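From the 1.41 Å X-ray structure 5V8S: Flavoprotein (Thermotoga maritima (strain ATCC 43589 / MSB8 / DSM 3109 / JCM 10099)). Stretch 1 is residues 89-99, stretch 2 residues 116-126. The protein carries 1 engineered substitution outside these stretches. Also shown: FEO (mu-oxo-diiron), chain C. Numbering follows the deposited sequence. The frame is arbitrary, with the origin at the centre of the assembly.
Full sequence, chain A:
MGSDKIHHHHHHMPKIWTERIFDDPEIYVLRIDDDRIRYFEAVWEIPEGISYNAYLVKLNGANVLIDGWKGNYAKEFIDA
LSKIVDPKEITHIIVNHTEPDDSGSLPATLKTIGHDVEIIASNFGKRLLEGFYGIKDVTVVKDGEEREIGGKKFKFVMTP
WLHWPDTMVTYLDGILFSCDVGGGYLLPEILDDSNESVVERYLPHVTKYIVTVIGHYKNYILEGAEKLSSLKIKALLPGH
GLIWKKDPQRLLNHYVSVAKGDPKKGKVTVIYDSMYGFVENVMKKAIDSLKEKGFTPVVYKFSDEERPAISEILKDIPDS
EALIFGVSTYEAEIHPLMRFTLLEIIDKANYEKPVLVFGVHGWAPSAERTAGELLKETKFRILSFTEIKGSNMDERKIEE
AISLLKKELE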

# COMPACT_ATOMS: atom_id res chain seq x y z
N GLU A 89 -10.37 8.19 -45.13
CA GLU A 89 -10.91 6.99 -45.76
C GLU A 89 -11.36 5.94 -44.75
O GLU A 89 -11.77 4.85 -45.15
CB GLU A 89 -9.85 6.37 -46.68
CG GLU A 89 -9.20 7.34 -47.67
CD GLU A 89 -9.96 7.46 -48.97
OE1 GLU A 89 -10.81 6.59 -49.27
OE2 GLU A 89 -9.70 8.44 -49.72
N ILE A 90 -11.27 6.23 -43.45
CA ILE A 90 -11.82 5.32 -42.46
C ILE A 90 -13.34 5.41 -42.48
O ILE A 90 -13.93 6.51 -42.49
CB ILE A 90 -11.25 5.62 -41.06
CG1 ILE A 90 -9.76 5.24 -41.04
CG2 ILE A 90 -12.02 4.85 -39.99
CD1 ILE A 90 -9.04 5.70 -39.80
N THR A 91 -13.99 4.25 -42.45
CA THR A 91 -15.44 4.15 -42.53
C THR A 91 -16.08 3.58 -41.28
O THR A 91 -17.26 3.86 -41.02
CB THR A 91 -15.85 3.26 -43.72
OG1 THR A 91 -15.23 1.97 -43.61
CG2 THR A 91 -15.48 3.90 -45.08
N HIS A 92 -15.34 2.80 -40.49
CA HIS A 92 -15.87 2.12 -39.32
C HIS A 92 -14.84 2.16 -38.21
O HIS A 92 -13.64 2.07 -38.47
CB HIS A 92 -16.14 0.64 -39.63
CG HIS A 92 -17.23 0.43 -40.62
ND1 HIS A 92 -17.06 0.66 -41.97
CD2 HIS A 92 -18.51 0.01 -40.46
CE1 HIS A 92 -18.19 0.39 -42.60
NE2 HIS A 92 -19.09 0.01 -41.71
N ILE A 93 -15.32 2.30 -36.97
CA ILE A 93 -14.50 2.10 -35.78
C ILE A 93 -15.23 1.13 -34.86
O ILE A 93 -16.38 1.39 -34.46
CB ILE A 93 -14.19 3.42 -35.04
CG1 ILE A 93 -13.48 4.40 -35.96
CG2 ILE A 93 -13.33 3.14 -33.81
CD1 ILE A 93 -13.30 5.79 -35.41
N ILE A 94 -14.58 0.03 -34.51
CA ILE A 94 -15.13 -0.96 -33.58
C ILE A 94 -14.49 -0.75 -32.22
O ILE A 94 -13.27 -0.70 -32.09
CB ILE A 94 -14.88 -2.40 -34.07
CG1 ILE A 94 -15.64 -2.64 -35.39
CG2 ILE A 94 -15.33 -3.41 -33.00
CD1 ILE A 94 -15.41 -4.03 -36.01
N VAL A 95 -15.34 -0.59 -31.21
CA VAL A 95 -14.91 -0.36 -29.84
C VAL A 95 -15.33 -1.58 -29.03
O VAL A 95 -16.48 -1.70 -28.60
CB VAL A 95 -15.50 0.94 -29.28
CG1 VAL A 95 -15.04 1.16 -27.84
CG2 VAL A 95 -15.09 2.11 -30.15
N ASN A 96 -14.39 -2.51 -28.81
CA ASN A 96 -14.69 -3.71 -28.06
C ASN A 96 -14.87 -3.42 -26.56
O ASN A 96 -15.52 -4.20 -25.87
CB ASN A 96 -13.55 -4.71 -28.23
CG ASN A 96 -13.52 -5.36 -29.60
OD1 ASN A 96 -14.52 -5.91 -30.06
ND2 ASN A 96 -12.36 -5.29 -30.28
N HIS A 97 -14.31 -2.31 -26.07
CA HIS A 97 -14.23 -1.98 -24.65
C HIS A 97 -13.82 -0.52 -24.60
O HIS A 97 -12.97 -0.09 -25.38
CB HIS A 97 -13.16 -2.90 -24.02
CG HIS A 97 -12.80 -2.65 -22.58
ND1 HIS A 97 -13.70 -2.53 -21.54
CD2 HIS A 97 -11.57 -2.62 -22.00
CE1 HIS A 97 -13.05 -2.39 -20.40
NE2 HIS A 97 -11.76 -2.46 -20.65
N THR A 98 -14.47 0.24 -23.73
CA THR A 98 -14.38 1.69 -23.76
C THR A 98 -13.39 2.27 -22.76
O THR A 98 -13.28 3.50 -22.68
CB THR A 98 -15.75 2.31 -23.48
OG1 THR A 98 -16.16 1.99 -22.15
CG2 THR A 98 -16.79 1.81 -24.49
N GLU A 99 -12.69 1.45 -21.99
CA GLU A 99 -11.81 2.00 -20.98
C GLU A 99 -10.76 2.89 -21.66
O GLU A 99 -10.28 2.56 -22.75
CB GLU A 99 -11.12 0.88 -20.19
CG GLU A 99 -10.31 1.35 -19.01
CD GLU A 99 -9.79 0.23 -18.16
OE1 GLU A 99 -10.22 -0.91 -18.32
OE2 GLU A 99 -8.94 0.51 -17.28
N ASP A 116 -18.70 11.71 -40.54
CA ASP A 116 -19.35 10.64 -39.80
C ASP A 116 -18.70 9.30 -40.13
O ASP A 116 -18.30 9.04 -41.27
CB ASP A 116 -20.83 10.57 -40.16
CG ASP A 116 -21.63 11.73 -39.59
OD1 ASP A 116 -21.07 12.52 -38.80
OD2 ASP A 116 -22.83 11.83 -39.93
N VAL A 117 -18.59 8.45 -39.11
CA VAL A 117 -18.20 7.06 -39.29
C VAL A 117 -19.20 6.20 -38.53
O VAL A 117 -19.90 6.67 -37.63
CB VAL A 117 -16.77 6.78 -38.80
CG1 VAL A 117 -15.76 7.48 -39.69
CG2 VAL A 117 -16.61 7.26 -37.38
N GLU A 118 -19.26 4.92 -38.88
CA GLU A 118 -20.04 3.97 -38.10
C GLU A 118 -19.19 3.49 -36.92
O GLU A 118 -18.16 2.83 -37.12
CB GLU A 118 -20.49 2.80 -38.96
CG GLU A 118 -21.37 1.84 -38.21
CD GLU A 118 -21.98 0.79 -39.13
OE1 GLU A 118 -22.97 1.10 -39.82
OE2 GLU A 118 -21.44 -0.33 -39.18
N ILE A 119 -19.61 3.85 -35.70
CA ILE A 119 -18.94 3.41 -34.47
C ILE A 119 -19.74 2.25 -33.90
O ILE A 119 -20.93 2.39 -33.61
CB ILE A 119 -18.85 4.56 -33.46
CG1 ILE A 119 -18.12 5.76 -34.08
CG2 ILE A 119 -18.15 4.09 -32.17
CD1 ILE A 119 -18.04 7.01 -33.18
N ILE A 120 -19.11 1.09 -33.74
CA ILE A 120 -19.79 -0.12 -33.28
C ILE A 120 -19.34 -0.44 -31.86
O ILE A 120 -18.14 -0.49 -31.57
CB ILE A 120 -19.51 -1.31 -34.21
CG1 ILE A 120 -20.10 -1.03 -35.59
CG2 ILE A 120 -20.06 -2.61 -33.62
CD1 ILE A 120 -19.61 -1.98 -36.64
N ALA A 121 -20.31 -0.69 -30.97
CA ALA A 121 -20.01 -1.04 -29.59
C ALA A 121 -21.16 -1.87 -29.03
O ALA A 121 -22.22 -1.98 -29.64
CB ALA A 121 -19.79 0.22 -28.74
N SER A 122 -20.95 -2.42 -27.85
CA SER A 122 -22.04 -3.07 -27.14
C SER A 122 -23.00 -2.03 -26.56
O SER A 122 -22.76 -0.82 -26.61
CB SER A 122 -21.48 -3.91 -25.99
OG SER A 122 -20.97 -3.06 -24.97
N ASN A 123 -24.12 -2.51 -26.02
CA ASN A 123 -25.09 -1.59 -25.42
C ASN A 123 -24.46 -0.76 -24.31
O ASN A 123 -24.61 0.47 -24.26
CB ASN A 123 -26.28 -2.38 -24.89
CG ASN A 123 -27.42 -1.49 -24.48
OD1 ASN A 123 -28.11 -0.91 -25.32
ND2 ASN A 123 -27.60 -1.34 -23.18
N PHE A 124 -23.77 -1.41 -23.38
CA PHE A 124 -23.11 -0.64 -22.33
C PHE A 124 -21.98 0.20 -22.90
O PHE A 124 -21.71 1.30 -22.40
CB PHE A 124 -22.58 -1.57 -21.26
CG PHE A 124 -23.01 -1.21 -19.89
CD1 PHE A 124 -22.43 -0.15 -19.23
CD2 PHE A 124 -23.98 -1.94 -19.25
CE1 PHE A 124 -22.82 0.19 -17.94
CE2 PHE A 124 -24.38 -1.62 -17.97
CZ PHE A 124 -23.80 -0.55 -17.31
N GLY A 125 -21.30 -0.29 -23.92
CA GLY A 125 -20.26 0.49 -24.56
C GLY A 125 -20.77 1.82 -25.09
O GLY A 125 -20.12 2.86 -24.94
N LYS A 126 -21.95 1.81 -25.73
CA LYS A 126 -22.54 3.06 -26.19
C LYS A 126 -22.77 4.02 -25.02
O LYS A 126 -22.45 5.21 -25.11
CB LYS A 126 -23.84 2.76 -26.93
CG LYS A 126 -24.63 4.00 -27.29
CD LYS A 126 -25.78 3.64 -28.23
CE LYS A 126 -26.47 4.90 -28.70
NZ LYS A 126 -26.97 5.66 -27.54
FE1 FEO C . -9.85 -2.63 -19.50
FE2 FEO C . -7.16 -2.49 -21.58
O FEO C . -8.67 -1.80 -20.70
O HOH W 1 -18.25 -2.18 -26.50
O HOH W 2 -7.97 -2.85 -18.37
O HOH W 3 -6.51 -3.34 -19.58

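Two parallel strands, 92-94 and 118-121, run side by side, with His92 CA 4.7 Å from Glu118 CA, and are joined by a ladder of four backbone hydrogen bonds. Glu118 N donates to Thr91 O (3.1 Å), Ile93 N to Glu118 O (2.9 Å), Ile120 N to Ile93 O (2.8 Å) and Val95 N to Ile120 O (2.8 Å). Glu118, Ile93 and Ile120 each use both N and O across the seam; on stretch 2 the bonding residues are every second one, Glu118 and Ile120, with Ile119 between them, the alternation expected of parallel pairing. Where the ladder stops, water 1 carries on: it donates to Val95 O (2.8 Å) and accepts from Ser122 N (3.0 Å).

Two of the three bridges pair isoleucine with isoleucine. Ile93, Ile94, Ile119 and Ile120 all adopt chi1 m, chi2 t, a common extended isoleucine form that suits a strand. On one face Ile94 CG1 meets Ile120 CD1 at 4.2 Å; on the other, Ile93 CD1 reaches back to Val117 CG2 (4.1 Å). Val95, with chi1 t, brings CG2 to 4.2 Å from Ile119 CG2, a diagonal contact.

The partly exposed His92-Glu118 pair is polar. His92 is m at chi1, and its ND1 lies 2.8 Å from Thr91 OG1 in a hydrogen bond that helps fix the ring. Glu118 extends through t, t before chi3 turns to -80°, placing OE2 at the ring edge, 3.2 Å from His92 CD2.

Beyond the strands, Ser122 in rotamer p caps the helix by accepting from Gly125 N at OG (3.0 Å). A CB at Gly125 would be crowded within its own stretch, 3.1 Å from Ala121 CB. Thr98 CG2 packs 3.5 Å from Gly125 O. Stretch 1 then turns to metal: His97 NE2 (2.2 Å) and Glu99 OE1 (2.1 Å) bind FE1 of the diiron group.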